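Local coordinates for protein CAS6A (Thermus thermophilus, PDB 4C97) that probably acts as a CRISPR-associated endoribonuclease that recognises and cleaves CRISPR RNA precursors as part of antiviral defence, at residues 206-209 with 210-213; 137-140 with 141-145. The protein carries 1 engineered substitution. One frame throughout, in Å; residues are numbered along the deposited sequence.

Contact 1 (206-209 with 210-213)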
ATOM      1  N   ARG A 206     -20.240   9.925 -14.684  1.00 17.86           N
ATOM      2  CA  ARG A 206     -21.599   9.582 -14.271  1.00 24.24           C
ATOM      3  C   ARG A 206     -21.652   8.529 -13.187  1.00 20.38           C
ATOM      4  O   ARG A 206     -22.556   7.694 -13.173  1.00 19.74           O
ATOM      5  CB  ARG A 206     -22.430   9.120 -15.473  1.00 29.99           C
ATOM      6  CG  ARG A 206     -22.455  10.101 -16.639  1.00 36.78           C
ATOM      7  CD  ARG A 206     -23.413  11.307 -16.410  1.00 47.21           C
ATOM      8  NE  ARG A 206     -24.846  10.978 -16.375  1.00 53.21           N
ATOM      9  CZ  ARG A 206     -25.613  10.970 -15.282  1.00 57.63           C
ATOM     10  NH1 ARG A 206     -25.110  11.251 -14.085  1.00 52.57           N
ATOM     11  NH2 ARG A 206     -26.903  10.673 -15.386  1.00 62.18           N
ATOM     12  N   ALA A 207     -20.694   8.561 -12.268  1.00 19.13           N
ATOM     13  CA  ALA A 207     -20.732   7.630 -11.150  1.00 19.42           C
ATOM     14  C   ALA A 207     -22.032   7.756 -10.378  1.00 18.38           C
ATOM     15  O   ALA A 207     -22.461   8.856 -10.041  1.00 17.65           O
ATOM     16  CB  ALA A 207     -19.561   7.872 -10.196  1.00 16.04           C
ATOM     17  N   THR A 208     -22.636   6.620 -10.047  1.00 17.43           N
ATOM     18  CA  THR A 208     -23.695   6.616  -9.047  1.00 18.57           C
ATOM     19  C   THR A 208     -23.083   6.948  -7.692  1.00 17.02           C
ATOM     20  O   THR A 208     -21.860   6.904  -7.539  1.00 17.96           O
ATOM     21  CB  THR A 208     -24.349   5.260  -8.946  1.00 17.03           C
ATOM     22  OG1 THR A 208     -23.402   4.326  -8.428  1.00 16.31           O
ATOM     23  CG2 THR A 208     -24.840   4.784 -10.305  1.00 24.58           C
ATOM     24  N   GLU A 209     -23.908   7.261  -6.700  1.00 14.68           N
ATOM     25  CA  GLU A 209     -23.385   7.515  -5.353  1.00 17.28           C
ATOM     26  C   GLU A 209     -22.607   6.296  -4.852  1.00 13.60           C
ATOM     27  O   GLU A 209     -21.505   6.436  -4.340  1.00 14.94           O
ATOM     28  CB  GLU A 209     -24.500   7.850  -4.355  1.00 15.97           C
ATOM     29  CG  GLU A 209     -23.949   8.170  -2.928  1.00 16.31           C
ATOM     30  CD  GLU A 209     -25.012   8.607  -1.927  1.00 18.12           C
ATOM     31  OE1 GLU A 209     -26.202   8.693  -2.294  1.00 22.12           O
ATOM     32  OE2 GLU A 209     -24.653   8.866  -0.756  1.00 21.70           O
ATOM     33  N   GLU A 210     -23.173   5.108  -5.030  1.00 14.00           N
ATOM     34  CA  GLU A 210     -22.536   3.873  -4.587  1.00 13.32           C
ATOM     35  C   GLU A 210     -21.155   3.680  -5.251  1.00 13.49           C
ATOM     36  O   GLU A 210     -20.143   3.362  -4.604  1.00 13.44           O
ATOM     37  CB  GLU A 210     -23.450   2.684  -4.882  1.00 17.23           C
ATOM     38  CG  GLU A 210     -22.885   1.349  -4.456  1.00 15.11           C
ATOM     39  CD  GLU A 210     -23.801   0.172  -4.782  1.00 17.91           C
ATOM     40  OE1 GLU A 210     -24.526   0.245  -5.794  1.00 18.32           O
ATOM     41  OE2 GLU A 210     -23.784  -0.827  -4.017  1.00 18.22           O
ATOM     42  N   GLU A 211     -21.118   3.889  -6.559  1.00 15.01           N
ATOM     43  CA  GLU A 211     -19.860   3.776  -7.300  1.00 14.53           C
ATOM     44  C   GLU A 211     -18.795   4.766  -6.821  1.00 11.52           C
ATOM     45  O   GLU A 211     -17.611   4.417  -6.676  1.00 12.38           O
ATOM     46  CB  GLU A 211     -20.129   3.975  -8.789  1.00 12.87           C
ATOM     47  CG  GLU A 211     -20.849   2.772  -9.444  1.00 13.32           C
ATOM     48  CD  GLU A 211     -21.435   3.082 -10.817  1.00 19.57           C
ATOM     49  OE1 GLU A 211     -21.254   4.219 -11.306  1.00 18.04           O
ATOM     50  OE2 GLU A 211     -22.089   2.184 -11.404  1.00 19.58           O
ATOM     51  N   ALA A 212     -19.218   6.014  -6.607  1.00 10.65           N
ATOM     52  CA  ALA A 212     -18.306   7.060  -6.149  1.00 13.92           C
ATOM     53  C   ALA A 212     -17.812   6.761  -4.720  1.00 14.53           C
ATOM     54  O   ALA A 212     -16.653   7.025  -4.365  1.00 11.90           O
ATOM     55  CB  ALA A 212     -19.014   8.434  -6.221  1.00 14.60           C
ATOM     56  N   LEU A 213     -18.694   6.193  -3.901  1.00 13.62           N
ATOM     57  CA  LEU A 213     -18.259   5.749  -2.577  1.00 13.04           C
ATOM     58  C   LEU A 213     -17.193   4.634  -2.641  1.00 11.41           C
ATOM     59  O   LEU A 213     -16.160   4.699  -1.946  1.00  9.74           O
ATOM     60  CB  LEU A 213     -19.435   5.287  -1.733  1.00 13.19           C
ATOM     61  CG  LEU A 213     -19.061   5.139  -0.276  1.00 12.10           C
ATOM     62  CD1 LEU A 213     -18.750   6.492   0.350  1.00 17.06           C
ATOM     63  CD2 LEU A 213     -20.178   4.416   0.482  1.00 19.98           C
TER
HETATM   64  O   HOH W   1     -24.473   1.724  -8.169  1.00 17.42           O
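Glu210 reaches Thr208 through water: one molecule gives a hydrogen to Glu210 OE1 and lies 2.8 Å from Thr208 OG1. The glutamate chain is fully extended, with CG anti to the backbone N, which carries the carboxylate out from the helix start to where that water sits; an acidic side chain probably suits the first turn, where the helix dipole is positive.

Glu211 is the centre of the contact. Glu211 N donates to Thr208 OG1 at 3.0 Å, nearly straight (164°), while the side chain turns back toward the start of the helix and Glu211 OE1 takes a bond from Thr208 N, also 3.0 Å. The donor meets OE1 from above the carboxylate plane, 55° out of it. With chi1 at -73°, CG stands beside the residue's own N, and the extended chain beyond it runs back past the threonine, Glu211 CG lying 3.2 Å from Thr208 OG1. Threonine suits the N-cap because its short hydroxyl arm reaches a first-turn NH that no preceding helical turn supplies with a carbonyl; glutamate is just long enough to return the bond. Arg174 of helix 165-174 forms a salt bridge with the same OE1, which probably stabilises the buried charge.

Ala212 N begins the regular ladder with a 2.9 Å bond to Thr208 O, and Ala212 CB, a small group, packs against Ala207 CB at 4.1 Å. Leu213 N follows, bonding to Glu209 O.

Reciprocal bonds between Thr208 and Glu211 make this a capping box, the classic N-terminal signal of an alpha-helix, here opening helix 209-225.

Contact 2 (137-140 with 141-145)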
ATOM      1  N   VAL A 137       5.061 -10.681 -17.998  1.00 29.75           N
ATOM      2  CA  VAL A 137       5.947  -9.534 -17.936  1.00 21.38           C
ATOM      3  C   VAL A 137       5.355  -8.505 -16.983  1.00 22.85           C
ATOM      4  O   VAL A 137       4.148  -8.473 -16.729  1.00 26.31           O
ATOM      5  CB  VAL A 137       6.261  -8.911 -19.325  1.00 34.14           C
ATOM      6  CG1 VAL A 137       6.601 -10.003 -20.345  1.00 37.04           C
ATOM      7  CG2 VAL A 137       5.133  -8.020 -19.818  1.00 37.49           C
ATOM      8  N   HIS A 138       6.232  -7.687 -16.439  1.00 17.57           N
ATOM      9  CA  HIS A 138       5.803  -6.586 -15.598  1.00 15.36           C
ATOM     10  C   HIS A 138       5.533  -5.368 -16.468  1.00 15.14           C
ATOM     11  O   HIS A 138       6.257  -5.102 -17.411  1.00 19.70           O
ATOM     12  CB  HIS A 138       6.868  -6.295 -14.560  1.00 16.60           C
ATOM     13  CG  HIS A 138       6.934  -7.331 -13.480  1.00 19.27           C
ATOM     14  ND1 HIS A 138       8.119  -7.802 -12.970  1.00 20.87           N
ATOM     15  CD2 HIS A 138       5.945  -7.965 -12.806  1.00 25.04           C
ATOM     16  CE1 HIS A 138       7.859  -8.705 -12.035  1.00 19.35           C
ATOM     17  NE2 HIS A 138       6.554  -8.806 -11.907  1.00 25.77           N
ATOM     18  N   TYR A 139       4.474  -4.637 -16.120  1.00 11.12           N
ATOM     19  CA  TYR A 139       3.969  -3.512 -16.927  1.00 12.50           C
ATOM     20  C   TYR A 139       3.794  -2.329 -15.990  1.00 11.51           C
ATOM     21  O   TYR A 139       3.127  -2.456 -14.944  1.00 11.02           O
ATOM     22  CB  TYR A 139       2.629  -3.902 -17.536  1.00 10.99           C
ATOM     23  CG  TYR A 139       1.916  -2.856 -18.375  1.00 10.79           C
ATOM     24  CD1 TYR A 139       2.331  -2.559 -19.647  1.00 11.87           C
ATOM     25  CD2 TYR A 139       0.770  -2.236 -17.910  1.00 10.46           C
ATOM     26  CE1 TYR A 139       1.647  -1.646 -20.420  1.00 12.15           C
ATOM     27  CE2 TYR A 139       0.062  -1.335 -18.700  1.00 10.42           C
ATOM     28  CZ  TYR A 139       0.519  -1.031 -19.941  1.00 11.32           C
ATOM     29  OH  TYR A 139      -0.189  -0.121 -20.715  1.00 11.56           O
ATOM     30  N   PRO A 140       4.383  -1.175 -16.342  1.00  9.93           N
ATOM     31  CA  PRO A 140       4.505  -0.090 -15.381  1.00  9.52           C
ATOM     32  C   PRO A 140       3.496   1.030 -15.570  1.00 11.60           C
ATOM     33  O   PRO A 140       3.633   2.029 -14.884  1.00 14.05           O
ATOM     34  CB  PRO A 140       5.909   0.444 -15.692  1.00 12.27           C
ATOM     35  CG  PRO A 140       5.933   0.386 -17.185  1.00 11.18           C
ATOM     36  CD  PRO A 140       5.314  -0.973 -17.479  1.00 12.15           C
ATOM     37  N   VAL A 141       2.507   0.879 -16.449  1.00  9.44           N
ATOM     38  CA  VAL A 141       1.571   1.987 -16.697  1.00  9.22           C
ATOM     39  C   VAL A 141       0.355   1.894 -15.767  1.00  9.64           C
ATOM     40  O   VAL A 141      -0.325   0.890 -15.742  1.00  9.67           O
ATOM     41  CB  VAL A 141       1.085   2.004 -18.147  1.00 11.50           C
ATOM     42  CG1 VAL A 141       0.168   3.221 -18.415  1.00 13.11           C
ATOM     43  CG2 VAL A 141       2.260   2.007 -19.077  1.00 10.96           C
ATOM     44  N   PRO A 142       0.082   2.958 -15.013  1.00  9.27           N
ATOM     45  CA  PRO A 142      -1.000   2.921 -14.018  1.00  9.37           C
ATOM     46  C   PRO A 142      -2.401   3.131 -14.615  1.00 10.09           C
ATOM     47  O   PRO A 142      -3.128   4.082 -14.282  1.00 10.94           O
ATOM     48  CB  PRO A 142      -0.584   4.007 -13.039  1.00 10.08           C
ATOM     49  CG  PRO A 142       0.112   5.017 -13.884  1.00 11.75           C
ATOM     50  CD  PRO A 142       0.834   4.225 -14.961  1.00 11.99           C
ATOM     51  N   GLU A 143      -2.785   2.203 -15.478  1.00 10.41           N
ATOM     52  CA  GLU A 143      -4.086   2.226 -16.124  1.00  9.35           C
ATOM     53  C   GLU A 143      -5.173   2.115 -15.060  1.00  9.24           C
ATOM     54  O   GLU A 143      -5.010   1.348 -14.103  1.00  9.12           O
ATOM     55  CB  GLU A 143      -4.251   1.050 -17.084  1.00  9.81           C
ATOM     56  CG  GLU A 143      -3.232   0.985 -18.207  1.00 10.01           C
ATOM     57  CD  GLU A 143      -3.456  -0.201 -19.147  1.00 10.59           C
ATOM     58  OE1 GLU A 143      -4.394  -0.990 -18.926  1.00 10.87           O
ATOM     59  OE2 GLU A 143      -2.678  -0.366 -20.107  1.00 10.85           O
ATOM     60  N   PRO A 144      -6.300   2.828 -15.244  1.00 11.34           N
ATOM     61  CA  PRO A 144      -7.384   2.669 -14.257  1.00 10.67           C
ATOM     62  C   PRO A 144      -7.753   1.203 -13.958  1.00 10.29           C
ATOM     63  O   PRO A 144      -7.899   0.824 -12.786  1.00  9.73           O
ATOM     64  CB  PRO A 144      -8.567   3.402 -14.900  1.00 11.12           C
ATOM     65  CG  PRO A 144      -7.926   4.442 -15.809  1.00 11.90           C
ATOM     66  CD  PRO A 144      -6.621   3.839 -16.280  1.00 12.14           C
ATOM     67  N   ARG A 145      -7.922   0.373 -14.986  1.00 10.76           N
ATOM     68  CA  ARG A 145      -8.401  -0.986 -14.725  1.00 12.11           C
ATOM     69  C   ARG A 145      -7.393  -1.792 -13.880  1.00 12.81           C
ATOM     70  O   ARG A 145      -7.771  -2.601 -13.010  1.00 14.69           O
ATOM     71  CB  ARG A 145      -8.722  -1.701 -16.030  1.00 13.48           C
ATOM     72  CG  ARG A 145      -7.525  -1.873 -16.892  1.00 16.64           C
ATOM     73  CD  ARG A 145      -7.878  -2.426 -18.250  1.00 32.23           C
ATOM     74  NE  ARG A 145      -6.633  -2.701 -18.965  1.00 49.95           N
ATOM     75  CZ  ARG A 145      -5.946  -3.842 -18.889  1.00 56.30           C
ATOM     76  NH1 ARG A 145      -6.377  -4.868 -18.153  1.00 58.44           N
ATOM     77  NH2 ARG A 145      -4.815  -3.960 -19.564  1.00 46.76           N
TER
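Tyr139 and Glu143 join the end of a strand to the start of a helix by a short hydrogen bond, 2.6 Å from Tyr139 OH to Glu143 OE2. Tyr139 has CG anti to the backbone N (chi1 178°), which sends the ring out alongside the turn, with the hydroxyl at the glutamate. Glu143 comes to the ring's edge, near its plane: Glu143 OE2 is 3.2 Å from Tyr139 CE2, and the hydroxyl meets OE2 on the anti side, 23° out of the carboxylate plane. Ring and carboxylate planes stand almost perpendicular, 83° apart.

With CG beside its backbone N and the rest of the chain extended, Glu143 can present one oxygen to each neighbour. The second oxygen, Glu143 OE1, forms a salt bridge with Arg145 NE at 2.8 Å, although the hydrogen bond within it is bent and weak. Arg134 of strand 129-134 makes a cation-pi contact with the tyrosine.

Val141 lies over one ring face. Val141 CG2 sits 4.1 Å from the Tyr139 ring centroid in an off-centre CH-pi contact, and Val141 CB approaches Tyr139 CE2 to 3.5 Å; the branched side chain is broad enough to spread across the ring's outer part. Prolines suit the bend between: Pro140 follows directly after the strand, where it has no NH to give to a neighbouring strand, and Pro142 sits at the middle of the turn where Glu143 N bonds back to Val141 O, 2.8 Å away.

That bond marks an inverse gamma turn centred on Pro142, which links strand 137-139 to helix 144-158, with Glu143 in the N-cap position and Pro144 in the first turn.

Overall arrangement
Contact 2 comes first along the chain and closes before contact 1 opens; their centres are 24 Å apart, and their nearest atoms, about 12 Å apart, do not touch. Both mark the start of a helix: contact 2 leads from the two-stranded sheet 129-134/137-139 into helix 144-158, and contact 1 leads from the loop after strand 199-203 into helix 209-225. Strand 199-203 connects the two indirectly, since Pro142 packs on Val200 and its carbonyl bonds to Tyr202. Helix 165-174, which touches contact 1, lies between them in sequence. All four segments belong to the Cas6 family region, so the pair sits at the starts of two helices of one family region.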